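Local coordinates for putative N-acetylneuraminate lyase ([Ruminococcus] gnavus ATCC 29149, PDB 6RB7), which belongs to the dihydrodipicolinate synthetase family and folds as a parallel beta/alpha barrel, with four chains in its assembly, at residues A[149-154]-A[182-187]; A[167-172]-A[178-183]. All blocks are in the same frame, centred on the assembly; numbering follows the deposited sequence. Where two conformers were deposited one is given.

Contact 1. Residues A[149-154]-A[182-187]; sequences YAIAQY and QNLFVE
Leu184 reaches from helix 182-188 to helix 148-160 and makes the largest share of this contact. The apolar part rests on the two methyls of Leu184. CD2 of Leu184 lies 3.9 Å from CG2 of Ile151, and CD1 of Leu184 lies 3.9 Å from CB of Ala152. Each branch of the leucine therefore has its own partner, one residue apart on the facing helix. The side chains of Ile151 and Leu184 cross at about a right angle, so they meet at their branches and do not lie alongside each other. CG of Leu184 is anti to the backbone N (chi1 178°), which carries both methyls out toward the facing helix. Trp155, one turn beyond Ile151, and Glu148 also touch Leu184.

Glu187 adds a looser contact through its aliphatic part, with CG 4.3 Å from CB of Ala152. OE1 of Glu187 forms a salt bridge with Lys190, so its charge is paired away from Ala152.

The segment axes come no closer than 10.3 Å and run 36° apart, both pointing broadly the same way. Both helices belong to the outer layer of a beta/alpha barrel, before and after strand 166-171. Tyr149, which points away from helix 182-188, stacks on His284 of the second subunit. No hydrogen bond joins the two segments: the contact between them is apolar, made by close packing of buried methyls with no directional bond.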
ATOM      1  N   TYR A 149     -21.818   2.030  -1.193  1.00 14.34           N
ATOM      2  CA  TYR A 149     -23.258   2.090  -0.842  1.00 13.33           C
ATOM      3  C   TYR A 149     -23.464   1.731   0.631  1.00 14.25           C
ATOM      4  O   TYR A 149     -24.381   2.295   1.275  1.00 14.42           O
ATOM      5  CB  TYR A 149     -24.147   1.227  -1.752  1.00 14.51           C
ATOM      6  CG  TYR A 149     -23.662  -0.181  -1.980  1.00 14.19           C
ATOM      7  CD1 TYR A 149     -23.995  -1.205  -1.126  1.00 16.61           C
ATOM      8  CD2 TYR A 149     -22.910  -0.489  -3.108  1.00 14.17           C
ATOM      9  CE1 TYR A 149     -23.548  -2.495  -1.345  1.00 15.94           C
ATOM     10  CE2 TYR A 149     -22.494  -1.776  -3.360  1.00 15.59           C
ATOM     11  CZ  TYR A 149     -22.803  -2.778  -2.471  1.00 14.90           C
ATOM     12  OH  TYR A 149     -22.403  -4.059  -2.738  1.00 18.91           O
ATOM     13  N   ALA A 150     -22.659   0.827   1.188  1.00 12.55           N
ATOM     14  CA  ALA A 150     -22.759   0.430   2.608  1.00 12.78           C
ATOM     15  C   ALA A 150     -22.238   1.554   3.509  1.00 11.02           C
ATOM     16  O   ALA A 150     -22.781   1.785   4.599  1.00 12.37           O
ATOM     17  CB  ALA A 150     -22.038  -0.859   2.865  1.00 13.40           C
ATOM     18  N   ILE A 151     -21.177   2.225   3.075  1.00 11.85           N
ATOM     19  CA  ILE A 151     -20.633   3.383   3.839  1.00 11.27           C
ATOM     20  C   ILE A 151     -21.687   4.494   3.887  1.00 11.14           C
ATOM     21  O   ILE A 151     -21.962   5.056   4.974  1.00 11.67           O
ATOM     22  CB  ILE A 151     -19.309   3.862   3.252  1.00 10.74           C
ATOM     23  CG1 ILE A 151     -18.270   2.756   3.249  1.00 11.50           C
ATOM     24  CG2 ILE A 151     -18.840   5.078   4.053  1.00 11.42           C
ATOM     25  CD1 ILE A 151     -16.981   3.054   2.530  1.00 15.12           C
ATOM     26  N   ALA A 152     -22.302   4.825   2.742  1.00 11.73           N
ATOM     27  CA  ALA A 152     -23.350   5.854   2.703  1.00 11.18           C
ATOM     28  C   ALA A 152     -24.523   5.441   3.581  1.00 11.73           C
ATOM     29  O   ALA A 152     -25.076   6.278   4.305  1.00 12.43           O
ATOM     30  CB  ALA A 152     -23.820   6.095   1.288  1.00 13.28           C
ATOM     31  N   GLN A 153     -24.895   4.171   3.555  1.00 12.24           N
ATOM     32  CA  GLN A 153     -26.064   3.706   4.368  1.00 13.56           C
ATOM     33  C   GLN A 153     -25.721   3.903   5.847  1.00 11.59           C
ATOM     34  O   GLN A 153     -26.595   4.318   6.603  1.00 13.19           O
ATOM     35  CB  GLN A 153     -26.399   2.245   4.019  1.00 15.60           C
ATOM     36  CG  GLN A 153     -27.376   1.589   4.973  1.00 17.12           C
ATOM     37  CD  GLN A 153     -27.512   0.091   4.725  1.00 33.50           C
ATOM     38  OE1 GLN A 153     -27.301  -0.404   3.625  1.00 39.12           O
ATOM     39  NE2 GLN A 153     -27.831  -0.664   5.764  1.00 39.74           N
ATOM     40  N   TYR A 154     -24.489   3.605   6.259  1.00 10.60           N
ATOM     41  CA  TYR A 154     -24.052   3.748   7.658  1.00 10.70           C
ATOM     42  C   TYR A 154     -24.163   5.218   8.070  1.00 10.11           C
ATOM     43  O   TYR A 154     -24.822   5.561   9.054  1.00 11.28           O
ATOM     44  CB  TYR A 154     -22.641   3.224   7.783  1.00 11.40           C
ATOM     45  CG  TYR A 154     -21.894   3.428   9.081  1.00 10.13           C
ATOM     46  CD1 TYR A 154     -22.128   2.662  10.207  1.00  9.60           C
ATOM     47  CD2 TYR A 154     -20.814   4.313   9.127  1.00 10.98           C
ATOM     48  CE1 TYR A 154     -21.315   2.757  11.330  1.00 10.66           C
ATOM     49  CE2 TYR A 154     -20.007   4.436  10.251  1.00  9.81           C
ATOM     50  CZ  TYR A 154     -20.249   3.642  11.356  1.00 11.28           C
ATOM     51  OH  TYR A 154     -19.448   3.690  12.462  1.00 10.62           O
ATOM     52  N   GLN A 182     -14.573  10.933  -4.371  1.00 17.97           N
ATOM     53  CA  GLN A 182     -15.404  12.029  -4.919  1.00 21.53           C
ATOM     54  C   GLN A 182     -16.834  11.551  -5.163  1.00 16.99           C
ATOM     55  O   GLN A 182     -17.778  12.279  -4.828  1.00 17.39           O
ATOM     56  CB  GLN A 182     -14.790  12.630  -6.191  1.00 25.40           C
ATOM     57  CG  GLN A 182     -13.668  13.656  -5.940  1.00 39.13           C
ATOM     58  CD  GLN A 182     -13.683  14.554  -4.714  1.00 40.15           C
ATOM     59  OE1 GLN A 182     -14.632  15.324  -4.395  1.00 27.45           O
ATOM     60  NE2 GLN A 182     -12.567  14.458  -4.017  1.00 30.89           N
ATOM     61  N   ASN A 183     -17.030  10.329  -5.660  1.00 16.23           N
ATOM     62  CA  ASN A 183     -18.378   9.791  -5.958  1.00 15.52           C
ATOM     63  C   ASN A 183     -19.155   9.623  -4.646  1.00 15.24           C
ATOM     64  O   ASN A 183     -20.369   9.918  -4.606  1.00 15.99           O
ATOM     65  CB  ASN A 183     -18.340   8.447  -6.671  1.00 20.02           C
ATOM     66  CG  ASN A 183     -17.954   8.571  -8.131  1.00 36.72           C
ATOM     67  OD1 ASN A 183     -17.936   9.663  -8.686  1.00 31.94           O
ATOM     68  ND2 ASN A 183     -17.667   7.446  -8.769  1.00 33.30           N
ATOM     69  N   LEU A 184     -18.498   9.116  -3.590  1.00 13.96           N
ATOM     70  CA  LEU A 184     -19.209   8.926  -2.312  1.00 13.74           C
ATOM     71  C   LEU A 184     -19.574  10.291  -1.734  1.00 12.10           C
ATOM     72  O   LEU A 184     -20.660  10.419  -1.150  1.00 13.24           O
ATOM     73  CB  LEU A 184     -18.353   8.082  -1.375  1.00 11.74           C
ATOM     74  CG  LEU A 184     -18.925   7.832   0.006  1.00 13.09           C
ATOM     75  CD1 LEU A 184     -20.323   7.292   0.042  1.00 15.41           C
ATOM     76  CD2 LEU A 184     -17.982   6.908   0.768  1.00 16.45           C
ATOM     77  N   PHE A 185     -18.724  11.306  -1.918  1.00 11.92           N
ATOM     78  CA  PHE A 185     -19.052  12.643  -1.394  1.00 12.45           C
ATOM     79  C   PHE A 185     -20.251  13.222  -2.160  1.00 13.24           C
ATOM     80  O   PHE A 185     -21.111  13.828  -1.519  1.00 13.74           O
ATOM     81  CB  PHE A 185     -17.801  13.504  -1.376  1.00 12.73           C
ATOM     82  CG  PHE A 185     -17.945  14.834  -0.682  1.00 13.04           C
ATOM     83  CD1 PHE A 185     -18.722  15.003   0.458  1.00 12.15           C
ATOM     84  CD2 PHE A 185     -17.188  15.914  -1.119  1.00 14.30           C
ATOM     85  CE1 PHE A 185     -18.767  16.230   1.088  1.00 13.37           C
ATOM     86  CE2 PHE A 185     -17.263  17.135  -0.493  1.00 12.43           C
ATOM     87  CZ  PHE A 185     -18.057  17.296   0.608  1.00 12.97           C
ATOM     88  N   VAL A 186     -20.319  13.018  -3.477  1.00 12.87           N
ATOM     89  CA  VAL A 186     -21.514  13.447  -4.254  1.00 15.90           C
ATOM     90  C   VAL A 186     -22.753  12.817  -3.627  1.00 16.08           C
ATOM     91  O   VAL A 186     -23.760  13.519  -3.396  1.00 16.13           O
ATOM     92  CB  VAL A 186     -21.381  13.097  -5.745  1.00 17.09           C
ATOM     93  CG1 VAL A 186     -22.733  13.265  -6.454  1.00 22.88           C
ATOM     94  CG2 VAL A 186     -20.311  13.954  -6.417  1.00 20.34           C
ATOM     95  N   GLU A 187     -22.710  11.497  -3.373  1.00 15.83           N
ATOM     96  CA  GLU A 187     -23.888  10.812  -2.813  1.00 15.40           C
ATOM     97  C   GLU A 187     -24.225  11.431  -1.452  1.00 14.67           C
ATOM     98  O   GLU A 187     -25.403  11.659  -1.130  1.00 16.08           O
ATOM     99  CB  GLU A 187     -23.597   9.317  -2.760  1.00 18.44           C
ATOM    100  CG  GLU A 187     -24.732   8.519  -2.194  1.00 24.07           C
ATOM    101  CD  GLU A 187     -25.893   8.291  -3.154  1.00 33.27           C
ATOM    102  OE1 GLU A 187     -25.882   8.824  -4.299  1.00 24.73           O
ATOM    103  OE2 GLU A 187     -26.802   7.562  -2.740  1.00 35.24           O
TER

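Contact 2. Residues A[167-172]-A[178-183]; sequences FVIYNI and VALTQN
Leu180 and Asn171 make the polar link between the end of strand 166-171 and the loop before helix 182-188. Leu180 has the most surface buried here. Its backbone N donates to OD1 of Asn171 at 2.9 Å, and the bond is nearly straight at hydrogen (173°). The N-H arrives from above the carbonyl plane of the amide, about 45° out of it. CB of Leu180 also lies 3.5 Å from OD1 of Asn171.

Asn171 has CG anti to the backbone N (chi1 -174°), and this extends the amide toward the loop. OD1 of Asn171 takes a second bond, 2.8 Å from a water that donates to it. The same water donates to O of Val178 and accepts from N of Ile172, 2.9 Å from it. It thus bridges the two segments, beside the direct bond. ND2 of Asn171 is bonded to OD1 of Asn199, so both ends of the amide are in use and its rotation is probably well fixed.

Ile169 supplies the apolar share. Its CG2 meets CD2 of Leu180 at 4.0 Å, with the two side chains crossing at about a right angle.

The loop after this barrel strand thus folds back and is tied by Asn171 to the strand's C-terminal end. Thr181 is the N-cap of helix 182-188, and its OG1 takes the N-H of Leu184. Leu180 also packs on Val197 of strand 194-199 and Phe210 of helix 204-214, while Ile169 touches Trp155 of helix 148-160.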
ATOM      1  N   PHE A 167     -23.947  17.317  10.163  1.00 12.47           N
ATOM      2  CA  PHE A 167     -23.216  16.031  10.066  1.00 12.84           C
ATOM      3  C   PHE A 167     -21.882  16.287   9.358  1.00 12.65           C
ATOM      4  O   PHE A 167     -21.837  16.822   8.225  1.00 11.98           O
ATOM      5  CB  PHE A 167     -24.020  14.994   9.307  1.00 13.33           C
ATOM      6  CG  PHE A 167     -23.441  13.606   9.329  1.00 12.70           C
ATOM      7  CD1 PHE A 167     -22.423  13.237   8.465  1.00 13.88           C
ATOM      8  CD2 PHE A 167     -23.955  12.653  10.190  1.00 15.79           C
ATOM      9  CE1 PHE A 167     -21.918  11.941   8.487  1.00 13.53           C
ATOM     10  CE2 PHE A 167     -23.433  11.366  10.223  1.00 16.55           C
ATOM     11  CZ  PHE A 167     -22.428  11.013   9.363  1.00 14.42           C
ATOM     12  N   VAL A 168     -20.810  15.828   9.982  1.00 10.65           N
ATOM     13  CA  VAL A 168     -19.413  15.885   9.446  1.00 11.36           C
ATOM     14  C   VAL A 168     -18.906  14.484   9.148  1.00 11.14           C
ATOM     15  O   VAL A 168     -18.845  13.636  10.057  1.00 10.86           O
ATOM     16  CB  VAL A 168     -18.470  16.595  10.419  1.00 11.40           C
ATOM     17  CG1 VAL A 168     -17.059  16.653   9.878  1.00 12.20           C
ATOM     18  CG2 VAL A 168     -18.962  18.010  10.748  1.00 12.23           C
ATOM     19  N   ILE A 169     -18.470  14.248   7.905  1.00 11.11           N
ATOM     20  CA  ILE A 169     -17.790  12.986   7.546  1.00 10.81           C
ATOM     21  C   ILE A 169     -16.337  13.104   7.979  1.00 11.86           C
ATOM     22  O   ILE A 169     -15.717  14.129   7.648  1.00 12.06           O
ATOM     23  CB  ILE A 169     -17.869  12.792   6.027  1.00 11.66           C
ATOM     24  CG1 ILE A 169     -19.315  12.674   5.565  1.00 14.46           C
ATOM     25  CG2 ILE A 169     -16.993  11.626   5.590  1.00 13.38           C
ATOM     26  CD1 ILE A 169     -19.457  12.946   4.075  1.00 13.64           C
ATOM     27  N   TYR A 170     -15.794  12.092   8.635  1.00 10.19           N
ATOM     28  CA  TYR A 170     -14.368  12.080   9.021  1.00  9.44           C
ATOM     29  C   TYR A 170     -13.636  11.139   8.074  1.00 12.42           C
ATOM     30  O   TYR A 170     -13.822   9.905   8.155  1.00 11.74           O
ATOM     31  CB  TYR A 170     -14.197  11.752  10.494  1.00 11.24           C
ATOM     32  CG  TYR A 170     -12.853  12.152  11.041  1.00 10.29           C
ATOM     33  CD1 TYR A 170     -11.714  11.505  10.649  1.00 13.18           C
ATOM     34  CD2 TYR A 170     -12.721  13.215  11.934  1.00 11.85           C
ATOM     35  CE1 TYR A 170     -10.475  11.844  11.170  1.00 16.94           C
ATOM     36  CE2 TYR A 170     -11.474  13.611  12.398  1.00 14.92           C
ATOM     37  CZ  TYR A 170     -10.345  12.949  11.985  1.00 18.44           C
ATOM     38  OH  TYR A 170      -9.095  13.289  12.451  1.00 20.76           O
ATOM     39  N   ASN A 171     -12.785  11.707   7.198  1.00 11.84           N
ATOM     40  CA  ASN A 171     -12.019  10.922   6.204  1.00 10.62           C
ATOM     41  C   ASN A 171     -10.655  10.583   6.783  1.00 10.80           C
ATOM     42  O   ASN A 171      -9.877  11.489   7.047  1.00 12.37           O
ATOM     43  CB  ASN A 171     -11.913  11.681   4.888  1.00 10.25           C
ATOM     44  CG  ASN A 171     -11.265  10.879   3.792  1.00 12.83           C
ATOM     45  OD1 ASN A 171     -11.597   9.706   3.631  1.00 12.69           O
ATOM     46  ND2 ASN A 171     -10.327  11.485   3.057  1.00 12.02           N
ATOM     47  N   ILE A 172     -10.390   9.307   7.006  0.50 11.11           N
ATOM     48  CA  ILE A 172      -9.097   8.848   7.596  0.50 12.20           C
ATOM     49  C   ILE A 172      -8.739   7.497   6.984  0.50 13.16           C
ATOM     50  O   ILE A 172      -8.759   6.462   7.645  0.50 13.67           O
ATOM     51  CB  ILE A 172      -9.173   8.891   9.129  0.50 16.10           C
ATOM     52  CG1 ILE A 172      -7.816   8.526   9.743  0.50 20.24           C
ATOM     53  CG2 ILE A 172     -10.334   8.073   9.673  0.50 19.47           C
ATOM     54  CD1 ILE A 172      -7.529   9.253  11.032  0.50 17.87           C
ATOM     55  N   VAL A 178     -10.756   2.531   4.174  1.00 12.50           N
ATOM     56  CA  VAL A 178     -11.598   3.000   3.066  1.00 12.05           C
ATOM     57  C   VAL A 178     -11.534   4.529   3.060  1.00 13.27           C
ATOM     58  O   VAL A 178     -11.369   5.118   4.122  1.00 14.24           O
ATOM     59  CB  VAL A 178     -13.054   2.495   3.148  1.00 13.55           C
ATOM     60  CG1 VAL A 178     -13.148   0.994   2.933  1.00 15.58           C
ATOM     61  CG2 VAL A 178     -13.713   2.873   4.460  1.00 13.91           C
ATOM     62  N   ALA A 179     -11.735   5.114   1.886  1.00 13.63           N
ATOM     63  CA  ALA A 179     -11.698   6.574   1.676  1.00 15.56           C
ATOM     64  C   ALA A 179     -13.072   7.119   1.349  1.00 14.53           C
ATOM     65  O   ALA A 179     -13.885   6.474   0.667  1.00 16.09           O
ATOM     66  CB  ALA A 179     -10.711   6.880   0.558  1.00 17.16           C
ATOM     67  N   LEU A 180     -13.266   8.392   1.695  1.00 12.87           N
ATOM     68  CA  LEU A 180     -14.278   9.235   1.073  1.00 12.76           C
ATOM     69  C   LEU A 180     -13.823   9.586  -0.330  1.00 14.91           C
ATOM     70  O   LEU A 180     -12.987  10.462  -0.506  1.00 17.15           O
ATOM     71  CB  LEU A 180     -14.536  10.490   1.907  1.00 12.65           C
ATOM     72  CG  LEU A 180     -15.589  11.416   1.305  1.00 12.44           C
ATOM     73  CD1 LEU A 180     -16.970  10.780   1.324  1.00 13.53           C
ATOM     74  CD2 LEU A 180     -15.606  12.743   2.044  1.00 12.96           C
ATOM     75  N   THR A 181     -14.373   8.894  -1.316  1.00 14.04           N
ATOM     76  CA  THR A 181     -14.081   9.191  -2.735  1.00 14.12           C
ATOM     77  C   THR A 181     -14.916  10.379  -3.203  1.00 16.83           C
ATOM     78  O   THR A 181     -15.925  10.729  -2.575  1.00 14.99           O
ATOM     79  CB  THR A 181     -14.399   7.994  -3.600  1.00 13.49           C
ATOM     80  OG1 THR A 181     -15.790   7.664  -3.492  1.00 14.49           O
ATOM     81  CG2 THR A 181     -13.527   6.819  -3.230  1.00 17.89           C
ATOM     82  N   GLN A 182     -14.573  10.933  -4.371  1.00 17.97           N
ATOM     83  CA  GLN A 182     -15.404  12.029  -4.919  1.00 21.53           C
ATOM     84  C   GLN A 182     -16.834  11.551  -5.163  1.00 16.99           C
ATOM     85  O   GLN A 182     -17.778  12.279  -4.828  1.00 17.39           O
ATOM     86  CB  GLN A 182     -14.790  12.630  -6.191  1.00 25.40           C
ATOM     87  CG  GLN A 182     -13.668  13.656  -5.940  1.00 39.13           C
ATOM     88  CD  GLN A 182     -13.683  14.554  -4.714  1.00 40.15           C
ATOM     89  OE1 GLN A 182     -14.632  15.324  -4.395  1.00 27.45           O
ATOM     90  NE2 GLN A 182     -12.567  14.458  -4.017  1.00 30.89           N
ATOM     91  N   ASN A 183     -17.030  10.329  -5.660  1.00 16.23           N
ATOM     92  CA  ASN A 183     -18.378   9.791  -5.958  1.00 15.52           C
ATOM     93  C   ASN A 183     -19.155   9.623  -4.646  1.00 15.24           C
ATOM     94  O   ASN A 183     -20.369   9.918  -4.606  1.00 15.99           O
ATOM     95  CB  ASN A 183     -18.340   8.447  -6.671  1.00 20.02           C
ATOM     96  CG  ASN A 183     -17.954   8.571  -8.131  1.00 36.72           C
ATOM     97  OD1 ASN A 183     -17.936   9.663  -8.686  1.00 31.94           O
ATOM     98  ND2 ASN A 183     -17.667   7.446  -8.769  1.00 33.30           N
TER
HETATM   99  O   HOH W   1     -11.983   7.544   5.368  1.00 12.66           O

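How the contacts relate
From the N terminus the chain runs through helix 148-160, enters strand 166-171, makes the short helix 173-176, and then passes along the loop 178-181 into helix 182-188. Contact 2 closes the short loop after the strand. Contact 1 closes a longer one, and contact 2 is nested within it. Their segments overlap at Gln182 and Asn183, though contact 2 is made by the loop just before the helix and contact 1 by the helix itself. They touch at several places, among them Ile151 on Val178 and Phe185 on Leu180. Contact 1 ties helix 148-160 to helix 182-188; contact 2 ties strand 166-171 to the loop leading into that second helix.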